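Local structure of salicylaldehyde dehydrogenase NahF (Pseudomonas putida, 4JZ6) at residues Asn166-Leu171 with Ala196-Ile201; Ala172-Ala177 with Asn242-Thr247; Ile176-Val181 with Arg473-Ala478; Thr304-Val309 with Asn418-Gly423; Val455-Glu458 with Pro462-Gly465. The protein probably catalyses the NAD+-dependent oxidation of salicylaldehyde to salicylate, a step in the bacterial breakdown of naphthalene. One frame throughout, in Å; residues are numbered along the deposited sequence.

Helix 170-181 and the loop before it supply the first side of three contacts. Interaction 1 closes a short loop through strand 186-189 and ties this helix to helix 195-208. Interaction 2 reaches on to strand 240-244, crossing interaction 1. Interaction 3 shares Ile176 and Ala177 with interaction 2, crosses interaction 1, and closes a loop of 291 residues onto the chain after strand 470-471. Interactions 4 and 5 are nested in that long loop, one after the other. Interaction 4 joins strand 306-310 to the loop after helix 410-418. Interaction 5 folds residues 455-465 back on themselves. Interactions 1 and 5 both touch the same salicylaldehyde.

Interaction 1: residues Asn166-Leu171 with Ala196-Ile201. With NK (salicylaldehyde), chain B.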
# COMPACT_ATOMS: atom_id res chain seq x y z
N ASN A 166 -9.64 -1.59 -22.00
CA ASN A 166 -9.73 -0.25 -22.60
C ASN A 166 -8.41 0.35 -23.06
O ASN A 166 -8.24 0.68 -24.24
CB ASN A 166 -10.50 0.71 -21.68
CG ASN A 166 -9.90 0.78 -20.30
OD1 ASN A 166 -9.22 -0.15 -19.86
ND2 ASN A 166 -10.14 1.89 -19.60
N GLY A 167 -7.47 0.52 -22.14
CA GLY A 167 -6.10 0.84 -22.50
C GLY A 167 -5.46 -0.48 -22.87
O GLY A 167 -4.48 -0.92 -22.26
N THR A 168 -6.02 -1.10 -23.91
CA THR A 168 -5.83 -2.51 -24.22
C THR A 168 -4.39 -3.00 -24.17
O THR A 168 -4.10 -4.07 -23.64
CB THR A 168 -6.41 -2.83 -25.60
OG1 THR A 168 -7.62 -2.09 -25.79
CG2 THR A 168 -6.70 -4.29 -25.71
N ALA A 169 -3.49 -2.19 -24.72
CA ALA A 169 -2.09 -2.57 -24.79
C ALA A 169 -1.28 -1.99 -23.64
O ALA A 169 -0.55 -2.72 -22.97
CB ALA A 169 -1.50 -2.14 -26.12
N VAL A 170 -1.40 -0.68 -23.42
CA VAL A 170 -0.54 -0.01 -22.45
C VAL A 170 -0.79 -0.47 -21.00
O VAL A 170 0.14 -0.53 -20.19
CB VAL A 170 -0.61 1.53 -22.58
CG1 VAL A 170 -1.97 2.05 -22.14
CG2 VAL A 170 0.52 2.19 -21.80
N LEU A 171 -2.04 -0.83 -20.69
CA LEU A 171 -2.38 -1.30 -19.35
C LEU A 171 -1.79 -2.67 -19.06
O LEU A 171 -1.45 -3.00 -17.93
CB LEU A 171 -3.90 -1.30 -19.15
CG LEU A 171 -4.55 0.08 -19.22
CD1 LEU A 171 -6.01 0.01 -18.80
CD2 LEU A 171 -3.79 1.06 -18.37
N ALA A 196 -7.28 -11.45 -28.02
CA ALA A 196 -6.30 -11.48 -29.10
C ALA A 196 -5.20 -10.46 -28.87
O ALA A 196 -4.02 -10.73 -29.14
CB ALA A 196 -6.97 -11.25 -30.45
N THR A 197 -5.58 -9.29 -28.37
CA THR A 197 -4.62 -8.23 -28.12
C THR A 197 -3.66 -8.58 -26.99
O THR A 197 -2.46 -8.35 -27.08
CB THR A 197 -5.32 -6.92 -27.75
OG1 THR A 197 -6.49 -6.77 -28.56
CG2 THR A 197 -4.40 -5.74 -27.97
N HIS A 198 -4.21 -9.15 -25.92
CA HIS A 198 -3.41 -9.54 -24.77
C HIS A 198 -2.53 -10.75 -25.07
O HIS A 198 -1.43 -10.88 -24.53
CB HIS A 198 -4.32 -9.80 -23.57
CG HIS A 198 -4.89 -8.55 -22.98
ND1 HIS A 198 -5.93 -8.55 -22.08
CD2 HIS A 198 -4.55 -7.25 -23.16
CE1 HIS A 198 -6.21 -7.31 -21.73
NE2 HIS A 198 -5.39 -6.50 -22.37
N ALA A 199 -3.01 -11.65 -25.92
CA ALA A 199 -2.17 -12.74 -26.36
C ALA A 199 -1.02 -12.17 -27.20
O ALA A 199 0.13 -12.58 -27.06
CB ALA A 199 -2.97 -13.74 -27.16
N LEU A 200 -1.35 -11.19 -28.04
CA LEU A 200 -0.36 -10.56 -28.91
C LEU A 200 0.75 -9.88 -28.11
O LEU A 200 1.94 -10.07 -28.40
CB LEU A 200 -1.01 -9.56 -29.86
CG LEU A 200 -0.02 -8.95 -30.86
CD1 LEU A 200 0.69 -10.05 -31.64
CD2 LEU A 200 -0.71 -7.98 -31.80
N ILE A 201 0.38 -9.09 -27.12
CA ILE A 201 1.38 -8.40 -26.31
C ILE A 201 2.26 -9.44 -25.63
O ILE A 201 3.48 -9.27 -25.54
CB ILE A 201 0.75 -7.39 -25.29
CG1 ILE A 201 1.84 -6.55 -24.62
CG2 ILE A 201 -0.07 -8.10 -24.24
CD1 ILE A 201 1.31 -5.43 -23.78
OAH NK B . -8.02 5.04 -17.84
CAD NK B . -7.48 4.09 -18.37
CAA NK B . -6.12 4.34 -18.91
CAC NK B . -5.13 4.92 -18.13
CAG NK B . -3.87 5.13 -18.69
CAI NK B . -3.61 4.78 -20.00
CAE NK B . -4.60 4.21 -20.77
CAB NK B . -5.87 3.99 -20.23
OAF NK B . -6.89 3.42 -20.96
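Thr168 and His198 join two consecutive beta-alpha-beta crossovers of the Rossmann-like domain. The loop 166-169 leads into helix 170-181, and residues 196-201 belong to the next helix, 195-208. His198 gives a weak hydrogen bond from NE2 to Thr168 O at 3.0 Å. The acceptor lies at the ring edge, in its plane, but the angle at the hydrogen is only 125°. Beside it the methyls meet: Thr168 CG2 is 3.5 Å from Thr197 CG2, and the two side chains cross at about a right angle. Ile201 is stretched out (chi1 -172°, chi2 172°), which carries CD1 to 3.4 Å from Ala169 O.

The second shell fixes these groups. Ser191 N bonds to His198 ND1, and Phe188 packs edge-to-face with the imidazole. The hydroxyls are engaged elsewhere, Thr168 OG1 with Trp165 O and Thr197 OG1 with Glu106.

The far side of the loop lines the salicylaldehyde pocket. Gly167 CA is 3.1 Å from the ligand atom OAF, and a CB there would clash with that oxygen. Asn166 OD1 takes a weak bond from Gly167 N, while Gln299 O holds ND2. As in other aldehyde dehydrogenases, this asparagine probably contributes to the oxyanion hole. Asn166 ND2 stands 3.7 Å from the aldehyde carbon CAD.

Interaction 2: residues Ala172-Ala177 with Asn242-Thr247; sequences AARAIA and NFTGST
The Arg174 side chain is brought to Thr244 by two unstaggered torsions, chi1 107° and chi2 -133°, and a further bend at chi3. The bent chain swings the guanidinium from the helix to the strand. Arg174 NH1 comes to 3.1 Å from Thr244 OG1, but the angle is too poor for a hydrogen bond. A water makes the link instead. It accepts from Arg174 NH1 at 2.8 Å, at the guanidinium edge and in its plane. The same water is 2.6 Å from Thr244 OG1 in a second hydrogen bond.

Ala175 makes the other touch, with CB 3.4 Å from Asn242 OD1. The amide of Asn242 is held from its other end, since ND2 bonds to Ser161 OG. That hydroxyl also bonds to Ala175 O, so Ser161 ties helix and strand together. Phe474 packs against both Arg174 and Asn242.

Thr244 also lies against Glu267, the predicted active-site residue, and the nearest atoms of the Arg174 side chain and salicylaldehyde are about 4 Å apart. Past Thr244 a loop begins at Gly245, and Ser246 N-caps helix 247-259, its OG bonded to Val249 N. This strand-loop-helix is typical of the Rossmann-like NAD-binding domain of aldehyde dehydrogenases.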
# COMPACT_ATOMS: atom_id res chain seq x y z
N ALA A 172 -1.67 -3.49 -20.10
CA ALA A 172 -0.97 -4.75 -19.98
C ALA A 172 0.52 -4.48 -19.83
O ALA A 172 1.17 -5.01 -18.93
CB ALA A 172 -1.24 -5.64 -21.20
N ALA A 173 1.05 -3.65 -20.72
CA ALA A 173 2.48 -3.34 -20.77
C ALA A 173 3.01 -2.89 -19.41
O ALA A 173 4.00 -3.41 -18.92
CB ALA A 173 2.76 -2.29 -21.82
N ARG A 174 2.32 -1.92 -18.82
CA ARG A 174 2.67 -1.39 -17.51
C ARG A 174 2.69 -2.51 -16.46
O ARG A 174 3.57 -2.55 -15.60
CB ARG A 174 1.71 -0.25 -17.12
CG ARG A 174 0.70 -0.59 -16.04
CD ARG A 174 -0.73 -0.18 -16.36
NE ARG A 174 -1.03 1.21 -16.01
CZ ARG A 174 -2.17 1.60 -15.43
NH1 ARG A 174 -3.11 0.72 -15.12
NH2 ARG A 174 -2.36 2.89 -15.17
N ALA A 175 1.74 -3.45 -16.56
CA ALA A 175 1.60 -4.50 -15.56
C ALA A 175 2.56 -5.66 -15.80
O ALA A 175 2.54 -6.66 -15.08
CB ALA A 175 0.16 -5.00 -15.53
N ILE A 176 3.40 -5.53 -16.82
CA ILE A 176 4.40 -6.55 -17.12
C ILE A 176 5.80 -5.94 -17.04
O ILE A 176 6.64 -6.41 -16.27
CB ILE A 176 4.20 -7.13 -18.53
CG1 ILE A 176 2.82 -7.79 -18.63
CG2 ILE A 176 5.31 -8.11 -18.88
CD1 ILE A 176 2.47 -8.25 -20.02
N ALA A 177 6.01 -4.88 -17.81
CA ALA A 177 7.32 -4.24 -17.91
C ALA A 177 7.91 -3.93 -16.55
O ALA A 177 9.06 -4.28 -16.26
CB ALA A 177 7.23 -2.96 -18.73
N ASN A 242 -1.60 -6.37 -8.59
CA ASN A 242 -2.06 -5.11 -9.16
C ASN A 242 -3.35 -5.35 -9.93
O ASN A 242 -3.46 -6.31 -10.72
CB ASN A 242 -0.99 -4.45 -10.03
CG ASN A 242 -0.59 -5.31 -11.22
OD1 ASN A 242 -1.01 -5.07 -12.35
ND2 ASN A 242 0.23 -6.31 -10.96
N PHE A 243 -4.35 -4.51 -9.68
CA PHE A 243 -5.63 -4.62 -10.35
C PHE A 243 -6.05 -3.31 -10.99
O PHE A 243 -6.03 -2.26 -10.35
CB PHE A 243 -6.72 -5.06 -9.38
CG PHE A 243 -8.09 -5.11 -10.00
CD1 PHE A 243 -8.52 -6.25 -10.66
CD2 PHE A 243 -8.94 -4.02 -9.93
CE1 PHE A 243 -9.77 -6.30 -11.24
CE2 PHE A 243 -10.20 -4.06 -10.50
CZ PHE A 243 -10.61 -5.20 -11.16
N THR A 244 -6.44 -3.38 -12.25
CA THR A 244 -6.96 -2.22 -12.94
C THR A 244 -8.35 -2.58 -13.44
O THR A 244 -8.54 -3.60 -14.12
CB THR A 244 -6.04 -1.78 -14.10
OG1 THR A 244 -4.77 -1.37 -13.57
CG2 THR A 244 -6.65 -0.61 -14.87
N GLY A 245 -9.33 -1.76 -13.09
CA GLY A 245 -10.72 -2.05 -13.38
C GLY A 245 -11.67 -1.28 -12.47
O GLY A 245 -11.27 -0.32 -11.82
N SER A 246 -12.92 -1.71 -12.42
CA SER A 246 -13.95 -0.98 -11.68
C SER A 246 -13.75 -1.01 -10.17
O SER A 246 -13.30 -2.01 -9.60
CB SER A 246 -15.35 -1.52 -12.02
OG SER A 246 -15.52 -2.84 -11.53
N THR A 247 -14.11 0.10 -9.53
CA THR A 247 -14.08 0.23 -8.08
C THR A 247 -14.84 -0.92 -7.43
O THR A 247 -14.35 -1.54 -6.48
CB THR A 247 -14.70 1.56 -7.64
OG1 THR A 247 -14.02 2.64 -8.29
CG2 THR A 247 -14.61 1.73 -6.13
O HOH W 1 -2.78 -2.11 -15.13

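Interaction 3: residues Ile176-Val181 with Arg473-Ala478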
# COMPACT_ATOMS: atom_id res chain seq x y z
N ILE A 176 3.40 -5.53 -16.82
CA ILE A 176 4.40 -6.55 -17.12
C ILE A 176 5.80 -5.94 -17.04
O ILE A 176 6.64 -6.41 -16.27
CB ILE A 176 4.20 -7.13 -18.53
CG1 ILE A 176 2.82 -7.79 -18.63
CG2 ILE A 176 5.31 -8.11 -18.88
CD1 ILE A 176 2.47 -8.25 -20.02
N ALA A 177 6.01 -4.88 -17.81
CA ALA A 177 7.32 -4.24 -17.91
C ALA A 177 7.91 -3.93 -16.55
O ALA A 177 9.06 -4.28 -16.26
CB ALA A 177 7.23 -2.96 -18.73
N TYR A 178 7.11 -3.28 -15.71
CA TYR A 178 7.61 -2.84 -14.41
C TYR A 178 7.92 -4.01 -13.46
O TYR A 178 9.03 -4.06 -12.92
CB TYR A 178 6.67 -1.81 -13.78
CG TYR A 178 6.68 -0.48 -14.50
CD1 TYR A 178 7.88 0.16 -14.82
CD2 TYR A 178 5.49 0.14 -14.88
CE1 TYR A 178 7.89 1.39 -15.47
CE2 TYR A 178 5.49 1.37 -15.53
CZ TYR A 178 6.69 1.99 -15.83
OH TYR A 178 6.68 3.20 -16.48
N PRO A 179 6.98 -4.95 -13.27
CA PRO A 179 7.35 -6.08 -12.42
C PRO A 179 8.55 -6.87 -12.96
O PRO A 179 9.34 -7.40 -12.18
CB PRO A 179 6.10 -6.96 -12.43
CG PRO A 179 4.97 -5.99 -12.66
CD PRO A 179 5.55 -5.00 -13.65
N LEU A 180 8.70 -6.93 -14.28
CA LEU A 180 9.86 -7.60 -14.87
C LEU A 180 11.19 -6.92 -14.51
O LEU A 180 12.10 -7.58 -13.99
CB LEU A 180 9.72 -7.74 -16.39
CG LEU A 180 8.65 -8.73 -16.87
CD1 LEU A 180 8.95 -9.21 -18.29
CD2 LEU A 180 8.53 -9.89 -15.91
N VAL A 181 11.30 -5.63 -14.78
CA VAL A 181 12.55 -4.92 -14.50
C VAL A 181 12.90 -4.94 -13.00
O VAL A 181 14.07 -4.78 -12.63
CB VAL A 181 12.54 -3.47 -15.03
CG1 VAL A 181 11.57 -2.60 -14.24
CG2 VAL A 181 13.94 -2.89 -15.03
N ARG A 473 0.69 2.97 -7.38
CA ARG A 473 1.05 3.78 -8.54
C ARG A 473 1.84 3.03 -9.62
O ARG A 473 2.81 2.33 -9.32
CB ARG A 473 1.83 5.01 -8.06
CG ARG A 473 1.43 6.31 -8.74
CD ARG A 473 0.77 7.29 -7.78
NE ARG A 473 -0.57 6.87 -7.38
CZ ARG A 473 -1.44 7.64 -6.73
NH1 ARG A 473 -2.63 7.16 -6.40
NH2 ARG A 473 -1.13 8.89 -6.41
N PHE A 474 1.41 3.17 -10.87
CA PHE A 474 2.22 2.74 -12.01
C PHE A 474 3.01 3.95 -12.53
O PHE A 474 2.71 5.09 -12.16
CB PHE A 474 1.35 2.17 -13.13
CG PHE A 474 0.96 0.73 -12.95
CD1 PHE A 474 1.92 -0.27 -13.01
CD2 PHE A 474 -0.37 0.37 -12.75
CE1 PHE A 474 1.56 -1.61 -12.86
CE2 PHE A 474 -0.73 -0.95 -12.60
CZ PHE A 474 0.24 -1.95 -12.65
N ASP A 475 4.01 3.69 -13.37
CA ASP A 475 4.85 4.73 -13.99
C ASP A 475 5.66 5.57 -13.00
O ASP A 475 5.45 5.50 -11.78
CB ASP A 475 4.01 5.65 -14.88
CG ASP A 475 3.32 4.89 -15.98
OD1 ASP A 475 3.98 4.04 -16.61
OD2 ASP A 475 2.12 5.15 -16.22
N GLY A 476 6.60 6.36 -13.52
CA GLY A 476 7.45 7.19 -12.69
C GLY A 476 8.36 6.39 -11.78
O GLY A 476 8.43 5.16 -11.88
N ARG A 477 9.06 7.06 -10.88
CA ARG A 477 9.91 6.36 -9.94
C ARG A 477 9.07 5.62 -8.90
O ARG A 477 9.51 4.62 -8.32
CB ARG A 477 10.88 7.32 -9.26
CG ARG A 477 11.87 8.00 -10.19
CD ARG A 477 12.71 9.00 -9.38
NE ARG A 477 13.76 9.66 -10.16
CZ ARG A 477 14.47 10.69 -9.72
NH1 ARG A 477 14.24 11.18 -8.50
NH2 ARG A 477 15.41 11.24 -10.48
N ALA A 478 7.85 6.10 -8.67
CA ALA A 478 6.99 5.54 -7.62
C ALA A 478 6.62 4.07 -7.84
O ALA A 478 6.31 3.35 -6.89
CB ALA A 478 5.74 6.38 -7.47
O HOH W 2 8.90 4.51 -14.61
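Tyr178 gives the one direct hydrogen bond of this contact, from OH to Asp475 OD1 at 2.8 Å. The carboxylate oxygen lies at the edge of the phenol ring and receives the bond on its anti lone pair. Ring and carboxylate planes are turned 75° apart. The other oxygen, OD2, is bonded to Asn457 ND2, so both ends of the carboxylate are engaged and its rotation is fixed.

A water forms a second, softer link. It donates to Gly476 O at 2.8 Å and makes a weak bond to Tyr178 OH at 3.2 Å.

The apolar part is small. Tyr178 CD2 meets the edge of the Phe474 ring at CD1, 4.1 Å away. Val479 touches both of these rings. Nearer the hydroxyl, Tyr178 CE2 is 3.5 Å from Asp475 N, so the ring also rests against the loop backbone. Asp475 and Gly476 both have positive phi, 63° and 65°, as the loop turns past the tyrosine.

Beyond this turn Arg477 and Ala478 pack on the second subunit. The contact fastens helix 170-181 of the Rossmann-like cofactor domain to the C-terminal chain leaving strand 470-471, next to the dimer interface.

Interaction 4: residues Thr304-Val309 with Asn418-Gly423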
# COMPACT_ATOMS: atom_id res chain seq x y z
N THR A 304 -12.79 12.62 -19.49
CA THR A 304 -13.41 13.77 -18.87
C THR A 304 -14.90 13.49 -18.65
O THR A 304 -15.68 13.51 -19.60
CB THR A 304 -13.26 15.01 -19.75
OG1 THR A 304 -11.90 15.12 -20.18
CG2 THR A 304 -13.66 16.25 -18.98
N GLU A 305 -15.28 13.22 -17.40
CA GLU A 305 -16.67 12.88 -17.10
C GLU A 305 -17.46 14.07 -16.55
O GLU A 305 -18.68 14.04 -16.52
CB GLU A 305 -16.74 11.70 -16.13
CG GLU A 305 -16.08 10.44 -16.64
CD GLU A 305 -16.97 9.22 -16.53
OE1 GLU A 305 -18.10 9.35 -16.00
OE2 GLU A 305 -16.56 8.13 -16.98
N ARG A 306 -16.74 15.10 -16.11
CA ARG A 306 -17.38 16.32 -15.64
C ARG A 306 -16.74 17.54 -16.30
O ARG A 306 -15.53 17.57 -16.53
CB ARG A 306 -17.21 16.47 -14.13
CG ARG A 306 -18.13 15.62 -13.27
CD ARG A 306 -17.53 15.51 -11.89
NE ARG A 306 -18.52 15.25 -10.85
CZ ARG A 306 -18.34 15.53 -9.57
NH1 ARG A 306 -17.21 16.09 -9.16
NH2 ARG A 306 -19.30 15.27 -8.68
N LEU A 307 -17.57 18.53 -16.59
CA LEU A 307 -17.09 19.84 -16.96
C LEU A 307 -17.63 20.82 -15.93
O LEU A 307 -18.78 21.27 -16.04
CB LEU A 307 -17.61 20.23 -18.35
CG LEU A 307 -17.07 19.58 -19.63
CD1 LEU A 307 -15.56 19.70 -19.70
CD2 LEU A 307 -17.49 18.12 -19.77
N VAL A 308 -16.84 21.14 -14.90
CA VAL A 308 -17.29 22.15 -13.93
C VAL A 308 -16.91 23.56 -14.41
O VAL A 308 -15.74 23.93 -14.48
CB VAL A 308 -16.88 21.83 -12.44
CG1 VAL A 308 -17.09 20.37 -12.13
CG2 VAL A 308 -15.46 22.20 -12.16
N VAL A 309 -17.93 24.32 -14.80
CA VAL A 309 -17.72 25.61 -15.44
C VAL A 309 -18.35 26.75 -14.65
O VAL A 309 -19.42 26.60 -14.06
CB VAL A 309 -18.27 25.61 -16.88
CG1 VAL A 309 -17.56 24.57 -17.72
CG2 VAL A 309 -19.74 25.34 -16.88
N ASN A 418 -13.83 18.37 -5.36
CA ASN A 418 -13.46 17.57 -4.20
C ASN A 418 -14.60 16.71 -3.63
O ASN A 418 -14.36 15.84 -2.79
CB ASN A 418 -12.86 18.45 -3.10
CG ASN A 418 -11.37 18.66 -3.28
OD1 ASN A 418 -10.72 17.93 -4.02
ND2 ASN A 418 -10.83 19.65 -2.59
N ASP A 419 -15.83 16.94 -4.09
CA ASP A 419 -16.95 16.17 -3.56
C ASP A 419 -17.17 14.85 -4.31
O ASP A 419 -18.04 14.05 -3.95
CB ASP A 419 -18.22 17.02 -3.46
CG ASP A 419 -19.19 16.81 -4.62
OD1 ASP A 419 -20.42 16.85 -4.36
OD2 ASP A 419 -18.74 16.61 -5.77
N SER A 420 -16.39 14.62 -5.36
CA SER A 420 -16.41 13.33 -6.05
C SER A 420 -15.88 12.24 -5.14
O SER A 420 -15.03 12.48 -4.28
CB SER A 420 -15.57 13.38 -7.32
OG SER A 420 -15.53 12.11 -7.95
N VAL A 421 -16.39 11.03 -5.34
CA VAL A 421 -15.92 9.88 -4.59
C VAL A 421 -14.63 9.34 -5.21
O VAL A 421 -13.95 8.50 -4.63
CB VAL A 421 -17.01 8.77 -4.54
CG1 VAL A 421 -16.95 7.88 -5.78
CG2 VAL A 421 -16.89 7.97 -3.27
N TYR A 422 -14.31 9.85 -6.40
CA TYR A 422 -13.08 9.47 -7.11
C TYR A 422 -12.07 10.61 -7.10
O TYR A 422 -12.37 11.73 -6.68
CB TYR A 422 -13.39 9.12 -8.57
CG TYR A 422 -14.39 8.02 -8.77
CD1 TYR A 422 -14.03 6.69 -8.57
CD2 TYR A 422 -15.69 8.29 -9.18
CE1 TYR A 422 -14.95 5.67 -8.77
CE2 TYR A 422 -16.61 7.28 -9.38
CZ TYR A 422 -16.23 5.96 -9.17
OH TYR A 422 -17.14 4.95 -9.37
N GLY A 423 -10.87 10.31 -7.59
CA GLY A 423 -9.80 11.29 -7.66
C GLY A 423 -8.66 10.82 -8.54
O GLY A 423 -7.53 10.70 -8.07
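Arg306 and Asp419 form a salt bridge between strand 306-310 and the loop after helix 410-418. One arm does the work: Arg306 NH2 donates to Asp419 OD2 at 3.3 Å, a long bond but fairly straight at 162°. Asp419 OD2 uses its syn lone pair and sits in the guanidinium plane. The two flat groups are nearly coplanar, 23° apart. The arginine chain is extended from CG to NE, which lets it span from the strand to the loop.

Further hydrogen bonds fix the orientation of the guanidinium. NE bonds to Tyr393 O and NH1 to Ile416 O. The latter carbonyl belongs to the last turn of helix 410-418, so the positive charge probably also favours that helix end. With a leucine in place of Arg306, the carbonyls of Tyr393 and Ile416 would probably lose their donor and Asp419 its partner across the contact.

Van der Waals contact is modest, with Arg306 NH1 3.7 Å from Ser420 CB. The hydroxyl of Ser420 points elsewhere, being anti to the backbone N (chi1 177°). It accepts from Tyr422 N at 3.0 Å, which makes an ST turn, and also bonds to Asp394 OD1. Asp394 OD2 takes Val421 N, so one carboxylate grips the turn twice.

Helix 410-418 and this loop belong to the beta-alpha-beta crossover from strand 401-407 to strand 425-429. Arg306 ties that crossover to strand 306-310, one of the parallel strands it spans, in the alpha/beta sheet of the catalytic domain.

Interaction 5: residues Val455-Glu458 with Pro462-Gly465. With NK (salicylaldehyde), chain B.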
# COMPACT_ATOMS: atom_id res chain seq x y z
N VAL A 455 -6.95 13.68 -19.94
CA VAL A 455 -6.43 12.43 -20.49
C VAL A 455 -4.94 12.53 -20.84
O VAL A 455 -4.57 12.80 -21.99
CB VAL A 455 -7.27 11.95 -21.70
CG1 VAL A 455 -6.71 10.66 -22.28
CG2 VAL A 455 -8.71 11.77 -21.29
N GLN A 456 -4.10 12.34 -19.83
CA GLN A 456 -2.65 12.36 -20.03
C GLN A 456 -1.98 11.25 -19.23
O GLN A 456 -2.48 10.83 -18.19
CB GLN A 456 -2.07 13.72 -19.62
CG GLN A 456 -2.64 14.89 -20.40
CD GLN A 456 -2.11 16.24 -19.93
OE1 GLN A 456 -0.91 16.40 -19.70
NE2 GLN A 456 -3.00 17.21 -19.79
N ASN A 457 -0.85 10.77 -19.75
CA ASN A 457 -0.05 9.75 -19.07
C ASN A 457 1.32 9.68 -19.69
O ASN A 457 1.46 9.43 -20.89
CB ASN A 457 -0.72 8.37 -19.14
CG ASN A 457 0.03 7.30 -18.34
OD1 ASN A 457 0.05 6.13 -18.73
ND2 ASN A 457 0.63 7.69 -17.23
N GLU A 458 2.34 9.93 -18.88
CA GLU A 458 3.72 9.82 -19.32
C GLU A 458 4.40 8.80 -18.39
O GLU A 458 4.05 8.70 -17.22
CB GLU A 458 4.40 11.20 -19.26
CG GLU A 458 3.70 12.26 -20.13
CD GLU A 458 4.35 13.64 -20.06
OE1 GLU A 458 5.59 13.72 -20.11
OE2 GLU A 458 3.61 14.64 -19.96
N PRO A 462 4.30 9.49 -12.26
CA PRO A 462 3.49 8.52 -11.52
C PRO A 462 2.04 8.60 -11.96
O PRO A 462 1.52 9.71 -12.13
CB PRO A 462 3.63 8.98 -10.07
CG PRO A 462 3.95 10.42 -10.15
CD PRO A 462 4.83 10.54 -11.37
N TYR A 463 1.40 7.45 -12.16
CA TYR A 463 0.00 7.43 -12.55
C TYR A 463 -0.86 6.66 -11.54
O TYR A 463 -0.65 5.46 -11.31
CB TYR A 463 -0.17 6.85 -13.95
CG TYR A 463 -1.58 6.99 -14.46
CD1 TYR A 463 -1.98 8.14 -15.13
CD2 TYR A 463 -2.52 5.99 -14.27
CE1 TYR A 463 -3.27 8.29 -15.60
CE2 TYR A 463 -3.82 6.12 -14.73
CZ TYR A 463 -4.19 7.27 -15.39
OH TYR A 463 -5.48 7.40 -15.86
N GLY A 464 -1.82 7.37 -10.95
CA GLY A 464 -2.71 6.79 -9.97
C GLY A 464 -3.68 7.81 -9.41
O GLY A 464 -3.59 9.00 -9.73
N GLY A 465 -4.60 7.35 -8.56
CA GLY A 465 -5.58 8.24 -7.95
C GLY A 465 -5.72 8.11 -6.44
O GLY A 465 -5.03 7.30 -5.82
OAH NK B . -8.02 5.04 -17.84
CAD NK B . -7.48 4.09 -18.37
CAA NK B . -6.12 4.34 -18.91
CAC NK B . -5.13 4.92 -18.13
CAG NK B . -3.87 5.13 -18.69
CAI NK B . -3.61 4.78 -20.00
CAE NK B . -4.60 4.21 -20.77
CAB NK B . -5.87 3.99 -20.23
OAF NK B . -6.89 3.42 -20.96
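The phenol ring of Tyr463 and the amide of Asn457 stand with their planes 54° apart, and the side chains cross at about a right angle. Asn457 ND2, Gln456 O and the ligand CAC each approach the ring obliquely. Asn457 ND2 is 3.4 Å from Tyr463 CD1 and 3.5 Å from Tyr463 CB. Gln456 O meets the next ring atom, Tyr463 CE1, at 3.7 Å. Salicylaldehyde lies on the same side of the ring plane, nearer the hydroxyl; its CAC is 3.4 Å from Tyr463 OH and 3.8 Å from Tyr463 CE2. The ligand ring also has Asn457 OD1 near it, 4.0 Å from CAG.

Tyr463 CG is anti to the backbone N (chi1 -172°), and this sends the phenol across to the facing segment and the ligand. Asn457 has the same first torsion, -175°, which turns its amide to the facing segment. That amide is not bonded to the ring; ND2 gives its hydrogen bond to Asp475 OD2. A backbone hydrogen bond to Phe474 holds the Tyr463 main chain in place. Met302 and Asp475 touch the ring too, and the nearest side-chain atoms of Tyr463 and Glu267, the predicted active-site residue, are about 3 Å apart.

With Tyr463 cut back to an alanine, a gap is likely to open beside the salicylaldehyde ring and the Asn457 amide to lose a packing partner.

Gln456 NE2 bonds to Ser453 O and also to Glu492 of the second subunit, so this pocket wall borders the dimer interface. Tyr463 thus meets the ligand by van der Waals contact, without a directed bond, which is consistent with a pocket that accepts aldehydes of varied shape.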